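Local coordinates for protein NAD-dependent epimerase/dehydratase (Veillonella parvula DSM 2008, PDB 3R6D) that probably binds NAD(P)(H) in a Rossmann-fold domain, as expected of a member of the NAD-dependent epimerase/dehydratase group, at residues A109-L119 with G172-V180; V71-M82 with I100-M108. All coordinates share one frame; numbering follows the deposited sequence. Where two conformers were deposited one is given.

Contact 1. Residues A109-L119 with G172-V180; sequences AGLSGEFPVAL and GAQFNDAQV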
ATOM      1  N   ALA A 109       0.691  -4.416  10.135  1.00  9.80           N
ATOM      2  CA  ALA A 109       1.466  -4.340  11.364  1.00  9.55           C
ATOM      3  C   ALA A 109       1.260  -5.618  12.201  1.00  9.96           C
ATOM      4  O   ALA A 109       0.192  -6.241  12.150  1.00 11.22           O
ATOM      5  CB  ALA A 109       1.034  -3.126  12.161  1.00 10.87           C
ATOM      6  N   GLY A 110       2.288  -5.977  12.959  1.00  9.35           N
ATOM      7  CA  GLY A 110       2.239  -7.080  13.902  1.00 10.62           C
ATOM      8  C   GLY A 110       3.077  -8.277  13.540  1.00 10.88           C
ATOM      9  O   GLY A 110       3.223  -9.180  14.382  1.00 11.81           O
ATOM     10  N   LEU A 111       3.652  -8.292  12.328  1.00 11.88           N
ATOM     11  CA  LEU A 111       4.500  -9.420  11.837  1.00 12.68           C
ATOM     12  C   LEU A 111       6.022  -9.268  12.117  1.00 12.85           C
ATOM     13  O   LEU A 111       6.823 -10.134  11.728  1.00 14.11           O
ATOM     14  CB  LEU A 111       4.279  -9.637  10.349  1.00 12.01           C
ATOM     15  CG  LEU A 111       2.870  -9.813   9.831  1.00 11.94           C
ATOM     16  CD1 LEU A 111       2.956 -10.035   8.323  1.00 14.34           C
ATOM     17  CD2 LEU A 111       2.164 -10.968  10.587  1.00 15.27           C
ATOM     18  N   SER A 112       6.429  -8.176  12.750  1.00 12.49           N
ATOM     19  CA  SER A 112       7.840  -7.932  13.122  1.00 13.37           C
ATOM     20  C   SER A 112       7.951  -7.803  14.637  1.00 14.70           C
ATOM     21  O   SER A 112       8.884  -7.123  15.155  1.00 16.15           O
ATOM     22  CB  SER A 112       8.326  -6.628  12.473  1.00 14.11           C
ATOM     23  OG  SER A 112       8.261  -6.713  11.050  1.00 14.46           O
ATOM     24  N   GLY A 113       7.068  -8.488  15.377  1.00 14.90           N
ATOM     25  CA  GLY A 113       7.090  -8.415  16.855  1.00 15.70           C
ATOM     26  C   GLY A 113       6.869  -7.031  17.428  1.00 15.29           C
ATOM     27  O   GLY A 113       7.294  -6.737  18.563  1.00 17.22           O
ATOM     28  N   GLU A 114       6.183  -6.153  16.693  1.00 12.34           N
ATOM     29  CA  GLU A 114       6.183  -4.762  17.086  1.00 11.13           C
ATOM     30  C   GLU A 114       4.990  -4.358  17.959  1.00 12.25           C
ATOM     31  O   GLU A 114       5.029  -3.288  18.567  1.00 12.29           O
ATOM     32  CB  GLU A 114       6.346  -3.825  15.853  1.00 11.91           C
ATOM     33  CG  GLU A 114       5.163  -3.717  14.901  1.00 10.77           C
ATOM     34  CD  GLU A 114       5.123  -4.747  13.811  1.00  9.83           C
ATOM     35  OE1 GLU A 114       5.298  -5.959  14.080  1.00 10.48           O
ATOM     36  OE2 GLU A 114       4.835  -4.357  12.655  1.00  9.95           O
ATOM     37  N   PHE A 115       3.915  -5.146  17.998  1.00 11.64           N
ATOM     38  CA  PHE A 115       2.744  -4.779  18.798  1.00 12.31           C
ATOM     39  C   PHE A 115       2.956  -5.198  20.255  1.00 12.65           C
ATOM     40  O   PHE A 115       3.571  -6.231  20.519  1.00 12.10           O
ATOM     41  CB  PHE A 115       1.486  -5.527  18.291  1.00 12.09           C
ATOM     42  CG  PHE A 115       0.733  -4.872  17.143  1.00 11.66           C
ATOM     43  CD1 PHE A 115       0.709  -3.503  16.933  1.00 13.27           C
ATOM     44  CD2 PHE A 115      -0.072  -5.668  16.348  1.00 12.10           C
ATOM     45  CE1 PHE A 115      -0.077  -2.940  15.889  1.00 11.79           C
ATOM     46  CE2 PHE A 115      -0.836  -5.103  15.334  1.00 12.34           C
ATOM     47  CZ  PHE A 115      -0.865  -3.739  15.120  1.00 11.15           C
ATOM     48  N   PRO A 116       2.381  -4.466  21.204  1.00 13.13           N
ATOM     49  CA  PRO A 116       2.346  -4.896  22.599  1.00 13.53           C
ATOM     50  C   PRO A 116       1.430  -6.094  22.774  1.00 13.31           C
ATOM     51  O   PRO A 116       0.642  -6.418  21.882  1.00 13.08           O
ATOM     52  CB  PRO A 116       1.834  -3.666  23.328  1.00 14.74           C
ATOM     53  CG  PRO A 116       0.946  -2.974  22.324  1.00 14.80           C
ATOM     54  CD  PRO A 116       1.583  -3.257  20.964  1.00 14.30           C
ATOM     55  N   VAL A 117       1.516  -6.751  23.935  1.00 13.90           N
ATOM     56  CA  VAL A 117       0.932  -8.067  24.116  1.00 15.14           C
ATOM     57  C   VAL A 117      -0.564  -8.121  23.814  1.00 14.24           C
ATOM     58  O   VAL A 117      -1.033  -8.991  23.038  1.00 14.08           O
ATOM     59  CB  VAL A 117       1.206  -8.603  25.552  1.00 16.18           C
ATOM     60  CG1 VAL A 117       0.397  -9.862  25.805  1.00 18.98           C
ATOM     61  CG2 VAL A 117       2.683  -8.929  25.718  1.00 18.53           C
ATOM     62  N   ALA A 118      -1.343  -7.231  24.432  1.00 14.22           N
ATOM     63  CA  ALA A 118      -2.803  -7.338  24.316  1.00 14.80           C
ATOM     64  C   ALA A 118      -3.269  -7.043  22.890  1.00 14.42           C
ATOM     65  O   ALA A 118      -4.089  -7.771  22.327  1.00 14.74           O
ATOM     66  CB  ALA A 118      -3.506  -6.445  25.321  1.00 16.51           C
ATOM     67  N   LEU A 119      -2.712  -6.000  22.277  1.00 13.92           N
ATOM     68  CA  LEU A 119      -3.078  -5.669  20.906  1.00 13.48           C
ATOM     69  C   LEU A 119      -2.624  -6.734  19.918  1.00 12.15           C
ATOM     70  O   LEU A 119      -3.332  -7.035  18.953  1.00 12.01           O
ATOM     71  CB  LEU A 119      -2.507  -4.299  20.548  1.00 12.97           C
ATOM     72  CG  LEU A 119      -2.751  -3.762  19.127  1.00 13.50           C
ATOM     73  CD1 LEU A 119      -4.247  -3.634  18.795  1.00 14.00           C
ATOM     74  CD2 LEU A 119      -2.047  -2.387  18.965  1.00 12.63           C
ATOM     75  N   GLY A 172      11.748  -1.869  14.023  1.00 14.12           N
ATOM     76  CA  GLY A 172      12.250  -2.180  15.376  1.00 14.75           C
ATOM     77  C   GLY A 172      11.632  -1.355  16.502  1.00 14.84           C
ATOM     78  O   GLY A 172      11.863  -1.659  17.681  1.00 16.78           O
ATOM     79  N   ALA A 173      10.901  -0.291  16.192  1.00 13.51           N
ATOM     80  CA  ALA A 173      10.274   0.519  17.234  1.00 13.50           C
ATOM     81  C   ALA A 173       8.965  -0.126  17.708  1.00 13.43           C
ATOM     82  O   ALA A 173       8.287  -0.848  16.968  1.00 11.85           O
ATOM     83  CB  ALA A 173      10.021   1.887  16.720  1.00 15.16           C
ATOM     84  N   GLN A 174       8.608   0.117  18.960  0.50 13.72           N
ATOM     85  CA  GLN A 174       7.285  -0.263  19.457  0.50 12.92           C
ATOM     86  C   GLN A 174       6.231   0.357  18.586  0.50 12.84           C
ATOM     87  O   GLN A 174       6.331   1.522  18.230  0.50 14.35           O
ATOM     88  CB  GLN A 174       7.054   0.331  20.840  0.50 13.25           C
ATOM     89  CG  GLN A 174       8.035  -0.111  21.863  0.50 12.71           C
ATOM     90  CD  GLN A 174       7.809   0.530  23.187  0.50 10.13           C
ATOM     91  OE1 GLN A 174       6.674   0.681  23.633  0.50 13.38           O
ATOM     92  NE2 GLN A 174       8.898   0.876  23.852  0.50 13.11           N
ATOM     93  N   PHE A 175       5.210  -0.425  18.258  1.00 12.06           N
ATOM     94  CA  PHE A 175       4.060   0.075  17.490  1.00 11.52           C
ATOM     95  C   PHE A 175       2.840  -0.090  18.398  1.00 10.42           C
ATOM     96  O   PHE A 175       2.268  -1.177  18.503  1.00 11.65           O
ATOM     97  CB  PHE A 175       3.915  -0.758  16.209  1.00 11.71           C
ATOM     98  CG  PHE A 175       2.984  -0.179  15.157  1.00 10.58           C
ATOM     99  CD1 PHE A 175       3.288  -0.352  13.823  1.00 10.91           C
ATOM    100  CD2 PHE A 175       1.743   0.378  15.456  1.00 12.68           C
ATOM    101  CE1 PHE A 175       2.473   0.112  12.834  1.00 11.72           C
ATOM    102  CE2 PHE A 175       0.921   0.861  14.430  1.00 12.67           C
ATOM    103  CZ  PHE A 175       1.319   0.722  13.100  1.00 11.76           C
ATOM    104  N   ASN A 176       2.463   0.994  19.072  1.00 10.81           N
ATOM    105  CA  ASN A 176       1.413   0.911  20.073  1.00 11.74           C
ATOM    106  C   ASN A 176       0.054   1.411  19.596  1.00 11.48           C
ATOM    107  O   ASN A 176      -0.948   1.284  20.322  1.00 13.48           O
ATOM    108  CB  ASN A 176       1.869   1.663  21.323  1.00 12.46           C
ATOM    109  CG  ASN A 176       3.074   1.010  21.977  1.00 14.33           C
ATOM    110  OD1 ASN A 176       4.054   1.675  22.367  1.00 18.00           O
ATOM    111  ND2 ASN A 176       3.013  -0.274  22.098  1.00 14.39           N
ATOM    112  N   ASP A 177      -0.009   1.952  18.387  1.00 11.12           N
ATOM    113  CA  ASP A 177      -1.269   2.501  17.876  1.00 10.98           C
ATOM    114  C   ASP A 177      -2.186   1.387  17.382  1.00 10.63           C
ATOM    115  O   ASP A 177      -1.796   0.612  16.482  1.00 10.73           O
ATOM    116  CB  ASP A 177      -1.011   3.488  16.730  1.00 11.22           C
ATOM    117  CG  ASP A 177      -0.214   4.690  17.147  1.00 12.25           C
ATOM    118  OD1 ASP A 177      -0.156   5.048  18.361  1.00 13.13           O
ATOM    119  OD2 ASP A 177       0.401   5.315  16.222  1.00 12.53           O
ATOM    120  N   ALA A 178      -3.415   1.343  17.914  1.00 11.07           N
ATOM    121  CA  ALA A 178      -4.360   0.277  17.631  1.00 11.15           C
ATOM    122  C   ALA A 178      -5.179   0.527  16.380  1.00 10.23           C
ATOM    123  O   ALA A 178      -5.916  -0.374  15.946  1.00 10.90           O
ATOM    124  CB  ALA A 178      -5.284   0.053  18.817  1.00 11.70           C
ATOM    125  N   GLN A 179      -5.061   1.724  15.778  1.00 10.40           N
ATOM    126  CA  GLN A 179      -5.883   2.043  14.615  1.00 10.68           C
ATOM    127  C   GLN A 179      -5.263   3.155  13.813  1.00 10.51           C
ATOM    128  O   GLN A 179      -4.392   3.883  14.308  1.00 10.91           O
ATOM    129  CB  GLN A 179      -7.294   2.456  15.040  1.00 11.18           C
ATOM    130  CG  GLN A 179      -7.273   3.766  15.834  1.00 12.14           C
ATOM    131  CD  GLN A 179      -8.581   4.054  16.514  1.00 17.04           C
ATOM    132  OE1 GLN A 179      -9.291   3.130  16.919  1.00 21.53           O
ATOM    133  NE2 GLN A 179      -8.936   5.337  16.628  1.00 16.70           N
ATOM    134  N   VAL A 180      -5.740   3.302  12.576  1.00 10.10           N
ATOM    135  CA  VAL A 180      -5.373   4.430  11.729  1.00 10.89           C
ATOM    136  C   VAL A 180      -6.463   4.525  10.649  1.00 11.02           C
ATOM    137  O   VAL A 180      -6.996   3.514  10.192  1.00 11.97           O
ATOM    138  CB  VAL A 180      -3.945   4.257  11.130  1.00 10.48           C
ATOM    139  CG1 VAL A 180      -3.905   3.110  10.139  1.00 11.78           C
ATOM    140  CG2 VAL A 180      -3.470   5.548  10.458  1.00 11.77           C
TER

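Contact 2. Residues V71-M82 with I100-M108; sequences VTNAEVVFVGAM and IRRVIGVSM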
ATOM      1  N   VAL A  71       2.706  -2.143 -16.054  1.00 12.49           N
ATOM      2  CA  VAL A  71       3.808  -1.495 -15.356  1.00 12.44           C
ATOM      3  C   VAL A  71       4.859  -0.885 -16.272  1.00 13.03           C
ATOM      4  O   VAL A  71       5.778  -0.229 -15.789  1.00 13.20           O
ATOM      5  CB  VAL A  71       4.474  -2.407 -14.297  1.00 12.52           C
ATOM      6  CG1 VAL A  71       3.416  -2.853 -13.303  1.00 12.71           C
ATOM      7  CG2 VAL A  71       5.210  -3.580 -14.944  1.00 14.06           C
ATOM      8  N   THR A  72       4.744  -1.105 -17.580  0.50 13.13           N
ATOM      9  CA  THR A  72       5.735  -0.573 -18.514  0.50 14.39           C
ATOM     10  C   THR A  72       5.767   0.944 -18.386  0.50 14.51           C
ATOM     11  O   THR A  72       4.738   1.597 -18.415  0.50 13.92           O
ATOM     12  CB  THR A  72       5.405  -1.008 -19.958  0.50 15.10           C
ATOM     13  OG1 THR A  72       5.689  -2.409 -20.085  0.50 15.33           O
ATOM     14  CG2 THR A  72       6.233  -0.229 -20.998  0.50 16.32           C
ATOM     15  N   ASN A  73       6.963   1.504 -18.233  0.50 16.09           N
ATOM     16  CA  ASN A  73       7.122   2.940 -18.035  0.50 17.02           C
ATOM     17  C   ASN A  73       6.445   3.597 -16.784  0.50 16.61           C
ATOM     18  O   ASN A  73       6.463   4.850 -16.675  0.50 17.47           O
ATOM     19  CB  ASN A  73       6.772   3.711 -19.317  0.50 17.61           C
ATOM     20  CG  ASN A  73       7.581   3.253 -20.526  0.50 19.48           C
ATOM     21  OD1 ASN A  73       8.797   3.052 -20.453  0.50 22.69           O
ATOM     22  ND2 ASN A  73       6.904   3.105 -21.647  0.50 19.53           N
ATOM     23  N   ALA A  74       5.831   2.810 -15.871  1.00 15.46           N
ATOM     24  CA  ALA A  74       5.617   3.288 -14.493  1.00 12.83           C
ATOM     25  C   ALA A  74       6.940   3.847 -13.933  1.00 12.08           C
ATOM     26  O   ALA A  74       7.989   3.225 -14.095  1.00 14.12           O
ATOM     27  CB  ALA A  74       5.115   2.176 -13.604  1.00 11.63           C
ATOM     28  N   GLU A  75       6.856   4.984 -13.239  1.00  9.59           N
ATOM     29  CA  GLU A  75       7.956   5.460 -12.417  1.00  9.75           C
ATOM     30  C   GLU A  75       7.855   4.942 -10.987  1.00  9.49           C
ATOM     31  O   GLU A  75       8.859   4.956 -10.261  1.00 10.16           O
ATOM     32  CB  GLU A  75       8.020   6.978 -12.477  1.00  9.30           C
ATOM     33  CG  GLU A  75       8.403   7.436 -13.878  1.00 10.93           C
ATOM     34  CD  GLU A  75       8.184   8.899 -14.144  1.00 11.22           C
ATOM     35  OE1 GLU A  75       7.558   9.601 -13.324  1.00 12.89           O
ATOM     36  OE2 GLU A  75       8.630   9.321 -15.220  1.00 14.57           O
ATOM     37  N   VAL A  76       6.673   4.539 -10.550  1.00  9.19           N
ATOM     38  CA  VAL A  76       6.455   3.974  -9.236  1.00  9.22           C
ATOM     39  C   VAL A  76       5.226   3.091  -9.353  1.00  8.44           C
ATOM     40  O   VAL A  76       4.297   3.402 -10.147  1.00  8.75           O
ATOM     41  CB  VAL A  76       6.289   5.076  -8.152  1.00  9.29           C
ATOM     42  CG1 VAL A  76       5.164   6.108  -8.485  1.00 11.04           C
ATOM     43  CG2 VAL A  76       6.048   4.467  -6.768  1.00  9.28           C
ATOM     44  N   VAL A  77       5.235   1.979  -8.621  1.00  8.45           N
ATOM     45  CA  VAL A  77       4.092   1.073  -8.553  1.00  8.59           C
ATOM     46  C   VAL A  77       3.586   1.037  -7.117  1.00  8.25           C
ATOM     47  O   VAL A  77       4.403   0.882  -6.187  1.00  8.58           O
ATOM     48  CB  VAL A  77       4.492  -0.341  -9.061  1.00  9.07           C
ATOM     49  CG1 VAL A  77       3.347  -1.328  -8.883  1.00 10.17           C
ATOM     50  CG2 VAL A  77       4.878  -0.255 -10.549  1.00 10.45           C
ATOM     51  N   PHE A  78       2.279   1.204  -6.937  1.00  8.15           N
ATOM     52  CA  PHE A  78       1.651   1.033  -5.640  1.00  8.22           C
ATOM     53  C   PHE A  78       0.968  -0.319  -5.598  1.00  8.38           C
ATOM     54  O   PHE A  78       0.218  -0.667  -6.517  1.00  9.73           O
ATOM     55  CB  PHE A  78       0.640   2.148  -5.398  1.00  8.70           C
ATOM     56  CG  PHE A  78      -0.063   2.020  -4.057  1.00  9.05           C
ATOM     57  CD1 PHE A  78       0.579   2.395  -2.889  1.00  9.38           C
ATOM     58  CD2 PHE A  78      -1.365   1.515  -3.980  1.00  9.47           C
ATOM     59  CE1 PHE A  78      -0.052   2.261  -1.640  1.00  9.54           C
ATOM     60  CE2 PHE A  78      -2.034   1.424  -2.751  1.00  9.34           C
ATOM     61  CZ  PHE A  78      -1.375   1.803  -1.571  1.00  9.45           C
ATOM     62  N   VAL A  79       1.248  -1.112  -4.556  1.00  7.99           N
ATOM     63  CA  VAL A  79       0.654  -2.433  -4.377  1.00  9.12           C
ATOM     64  C   VAL A  79      -0.316  -2.367  -3.219  1.00  8.01           C
ATOM     65  O   VAL A  79       0.095  -2.310  -2.049  1.00  9.33           O
ATOM     66  CB  VAL A  79       1.728  -3.522  -4.158  1.00  9.34           C
ATOM     67  CG1 VAL A  79       1.111  -4.889  -4.030  1.00 11.17           C
ATOM     68  CG2 VAL A  79       2.734  -3.524  -5.282  1.00 10.31           C
ATOM     69  N   GLY A  80      -1.609  -2.340  -3.534  1.00  9.06           N
ATOM     70  CA  GLY A  80      -2.604  -2.148  -2.494  1.00  9.67           C
ATOM     71  C   GLY A  80      -2.776  -3.310  -1.536  1.00  9.77           C
ATOM     72  O   GLY A  80      -3.162  -3.120  -0.395  1.00 11.55           O
ATOM     73  N   ALA A  81      -2.508  -4.510  -2.001  1.00 10.82           N
ATOM     74  CA  ALA A  81      -2.622  -5.696  -1.162  1.00 11.76           C
ATOM     75  C   ALA A  81      -1.398  -6.602  -1.345  1.00 11.84           C
ATOM     76  O   ALA A  81      -0.976  -6.923  -2.471  1.00 12.54           O
ATOM     77  CB  ALA A  81      -3.931  -6.432  -1.497  1.00 13.07           C
HETATM   78  N   MSE A  82      -0.813  -6.975  -0.212  1.00 11.59           N
HETATM   79  CA  MSE A  82       0.367  -7.861  -0.152  1.00 12.08           C
HETATM   80  C   MSE A  82      -0.061  -9.109   0.634  1.00 12.93           C
HETATM   81  O   MSE A  82       0.330  -9.299   1.796  1.00 13.33           O
HETATM   82  CB  MSE A  82       1.557  -7.168   0.533  1.00 10.74           C
HETATM   83  CG  MSE A  82       2.092  -6.014  -0.283  1.00 11.03           C
HETATM   84 SE   MSE A  82       3.576  -5.113   0.620  0.90  9.28          SE
HETATM   85  CE  MSE A  82       4.709  -6.663   0.956  1.00 10.42           C
ATOM     86  N   ILE A 100      11.527  -1.726 -13.595  1.00 14.90           N
ATOM     87  CA  ILE A 100      10.811  -0.809 -12.689  1.00 14.08           C
ATOM     88  C   ILE A 100      11.394  -1.002 -11.307  1.00 13.89           C
ATOM     89  O   ILE A 100      11.429  -2.137 -10.821  1.00 15.67           O
ATOM     90  CB  ILE A 100       9.292  -1.139 -12.641  1.00 13.27           C
ATOM     91  CG1 ILE A 100       8.678  -1.230 -14.057  1.00 14.63           C
ATOM     92  CG2 ILE A 100       8.548  -0.102 -11.749  1.00 13.61           C
ATOM     93  CD1 ILE A 100       8.902   0.026 -14.954  1.00 15.44           C
ATOM     94  N   ARG A 101      11.894   0.069 -10.708  0.50 12.96           N
ATOM     95  CA  ARG A 101      12.609  -0.037  -9.429  0.50 13.48           C
ATOM     96  C   ARG A 101      11.761   0.307  -8.204  0.50 11.95           C
ATOM     97  O   ARG A 101      11.888  -0.350  -7.149  0.50 12.95           O
ATOM     98  CB  ARG A 101      13.849   0.867  -9.447  0.50 14.29           C
ATOM     99  CG  ARG A 101      14.709   0.678 -10.681  0.50 17.61           C
ATOM    100  CD  ARG A 101      15.324  -0.701 -10.700  0.50 20.94           C
ATOM    101  NE  ARG A 101      16.217  -0.861  -9.560  0.50 22.73           N
ATOM    102  CZ  ARG A 101      16.293  -1.954  -8.802  0.50 21.98           C
ATOM    103  NH1 ARG A 101      15.541  -3.015  -9.048  0.50 18.43           N
ATOM    104  NH2 ARG A 101      17.123  -1.978  -7.788  0.50 24.07           N
ATOM    105  N   ARG A 102      10.904   1.324  -8.328  1.00 10.68           N
ATOM    106  CA  ARG A 102      10.247   1.918  -7.131  1.00 10.51           C
ATOM    107  C   ARG A 102       8.880   1.314  -6.856  1.00  9.36           C
ATOM    108  O   ARG A 102       7.999   1.339  -7.740  1.00  9.63           O
ATOM    109  CB  ARG A 102      10.130   3.425  -7.303  1.00 10.95           C
ATOM    110  CG  ARG A 102       9.683   4.150  -6.041  1.00 10.38           C
ATOM    111  CD  ARG A 102      10.845   4.351  -5.086  1.00 11.57           C
ATOM    112  NE  ARG A 102      10.384   5.040  -3.863  1.00 11.01           N
ATOM    113  CZ  ARG A 102       9.907   4.455  -2.754  1.00 10.71           C
ATOM    114  NH1 ARG A 102       9.912   3.125  -2.609  1.00 10.40           N
ATOM    115  NH2 ARG A 102       9.425   5.223  -1.787  1.00 10.22           N
ATOM    116  N   VAL A 103       8.715   0.741  -5.660  1.00  8.94           N
ATOM    117  CA  VAL A 103       7.434   0.105  -5.311  1.00  9.46           C
ATOM    118  C   VAL A 103       7.063   0.487  -3.881  1.00  8.86           C
ATOM    119  O   VAL A 103       7.906   0.444  -2.983  1.00 10.24           O
ATOM    120  CB  VAL A 103       7.470  -1.434  -5.610  1.00 11.59           C
ATOM    121  CG1 VAL A 103       8.529  -2.157  -4.812  1.00 13.76           C
ATOM    122  CG2 VAL A 103       6.095  -2.047  -5.441  1.00 13.43           C
ATOM    123  N   ILE A 104       5.799   0.879  -3.671  1.00  8.08           N
ATOM    124  CA  ILE A 104       5.258   1.122  -2.340  1.00  8.41           C
ATOM    125  C   ILE A 104       4.130   0.119  -2.146  1.00  7.47           C
ATOM    126  O   ILE A 104       3.224   0.056  -2.978  1.00  7.85           O
ATOM    127  CB  ILE A 104       4.725   2.576  -2.219  1.00  8.33           C
ATOM    128  CG1 ILE A 104       5.864   3.580  -2.391  1.00 10.30           C
ATOM    129  CG2 ILE A 104       4.020   2.767  -0.872  1.00  9.16           C
ATOM    130  CD1 ILE A 104       5.406   4.999  -2.678  1.00 10.60           C
ATOM    131  N   GLY A 105       4.172  -0.657  -1.066  1.00  7.84           N
ATOM    132  CA  GLY A 105       3.187  -1.706  -0.849  1.00  8.19           C
ATOM    133  C   GLY A 105       2.609  -1.653   0.553  1.00  7.66           C
ATOM    134  O   GLY A 105       3.296  -1.251   1.498  1.00  8.53           O
ATOM    135  N   VAL A 106       1.361  -2.092   0.696  1.00  8.41           N
ATOM    136  CA  VAL A 106       0.661  -2.137   1.949  1.00  8.34           C
ATOM    137  C   VAL A 106       0.674  -3.524   2.557  1.00  8.13           C
ATOM    138  O   VAL A 106       0.218  -4.476   1.922  1.00  9.20           O
ATOM    139  CB  VAL A 106      -0.776  -1.652   1.733  1.00  8.77           C
ATOM    140  CG1 VAL A 106      -1.637  -2.023   2.898  1.00 10.98           C
ATOM    141  CG2 VAL A 106      -0.764  -0.124   1.507  1.00 11.42           C
ATOM    142  N   SER A 107       1.140  -3.610   3.803  1.00  8.25           N
ATOM    143  CA  SER A 107       1.143  -4.844   4.569  1.00  8.69           C
ATOM    144  C   SER A 107       0.535  -4.585   5.927  1.00  8.69           C
ATOM    145  O   SER A 107      -0.022  -3.518   6.186  1.00 11.80           O
ATOM    146  CB  SER A 107       2.589  -5.339   4.638  1.00  9.50           C
ATOM    147  OG  SER A 107       2.698  -6.588   5.258  1.00 10.85           O
HETATM  148  N   MSE A 108       0.565  -5.586   6.786  1.00  9.99           N
HETATM  149  CA  MSE A 108      -0.057  -5.472   8.106  1.00 10.33           C
HETATM  150  C   MSE A 108       1.016  -5.262   9.173  1.00  9.88           C
HETATM  151  O   MSE A 108       2.095  -5.883   9.159  1.00 10.15           O
HETATM  152  CB  MSE A 108      -0.919  -6.701   8.431  1.00 11.62           C
HETATM  153  CG  MSE A 108      -0.182  -8.001   8.407  1.00 12.69           C
HETATM  154 SE   MSE A 108      -1.307  -9.504   9.017  0.75 12.01          SE
HETATM  155  CE  MSE A 108      -1.318  -9.057  10.902  1.00 15.10           C
TER
HETATM  156  O   HOH W   1      11.143   2.913 -10.751  1.00 15.27           O
HETATM  157  O   HOH W   2       2.598  -8.425   3.303  1.00 11.53           O
HETATM  158  O   HOH W   3      -1.921  -6.151   2.374  1.00 12.15           O

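Contact 1. Residues A109-L119 with G172-V180
OE2 of E114, a residue whose CG rests 3.5 Å from F175 CB, is gripped by G110 N and by R153 of the neighbouring strand 148-158. This is the loop after strand 102-108 of a Rossmann-type sheet, where it meets the chain leading into strand 179-181. G110 N reaches OE2 of E114 from above the carboxylate plane in a nearly straight bond of 3.0 Å, while S112 N approaches OE1 on its syn side, somewhat out of the carboxylate plane, at 2.8 Å. R153 forms a salt bridge with OE2, so this buried charge is probably well compensated. With CG between the backbone N and the carbonyl carbon (chi1 71°) and a bend at chi2, the carboxylate folds back toward these amides, and the methylenes are left to lie along F175. The backbone joins the loops through one hydrogen bond, F175 N to E114 O at 2.9 Å.

The apolar half of the contact is a worked example of edge-to-face aromatic packing. F115 turns its edge to the face of F175 in a T-shaped pair, with the ring planes at 76°, and A109 CB makes a CH-pi contact over the face of F175. F175 O lies near the F115 ring plane, 3.2 Å from F115 CD1. L119, in the first turn of the helix that follows P116, the residue at its N-cap position, sets CG over the centre of one F115 face and brings its CD1 to 3.8 Å from A178 CB.

Contact 2. Residues V71-M82 with I100-M108
V77 and I104 are joined by backbone hydrogen bonding in a parallel ladder: V77 N reaches R102 O, I104 N reaches V77 O, V79 N reaches I104 O at 2.8 Å, and V106 N reaches V79 O. The two strand axes run only 10° apart. It is a textbook beta-alpha-beta crossover of the Rossmann fold, with helix 85-96 between the strands.

On one face of the ladder, F78 has CG anti to its backbone N (chi1 180°), which swings the ring across toward the partner strand; its CZ meets V106 CG2 at 3.7 Å and its CD1 meets I104 CG2. Cut back to an alanine, this position would probably open a gap beside the methyls of I104 and V106. On the other face V79 CG2 touches V103 CG2 at 3.7 Å. Near G105 the selenium of selenomethionine M82, 3.6 Å from G105 C, occupies the space that a side chain there would need.

Waters extend the pairing at both ends, one linking E75 O to R102 N and another linking M82 N to V106 O. At the end where the strands begin, I100 packs its CD1 3.2 Å from V71 O, in the type II turn from V71 to A74. R102 carries its guanidinium away to N148, T150 and E198. Strands 8-11 and 148-158 flank the pair, and helix 182-193 covers the face of V76, F78 and I104.

Overall arrangement
Read from the N terminus, the chain closes contact 2 first: strand 76-79 leads through helix 85-96 into strand 102-108, a connection of 17 residues, most of them helix, between the segments. Contact 1 opens directly after it, since its segment 109-119 continues from the end of strand 102-108, and it closes only after 52 residues that include helix 129-144 and strand 148-158. The contacts are thus in series, neither nested nor crossed, with centres about 24 Å apart. Contact 2 belongs to the middle of the sheet, in its parallel part, whereas contact 1 ties the loop beyond that strand to the approach to strand 179-181, both bordering strand 148-158.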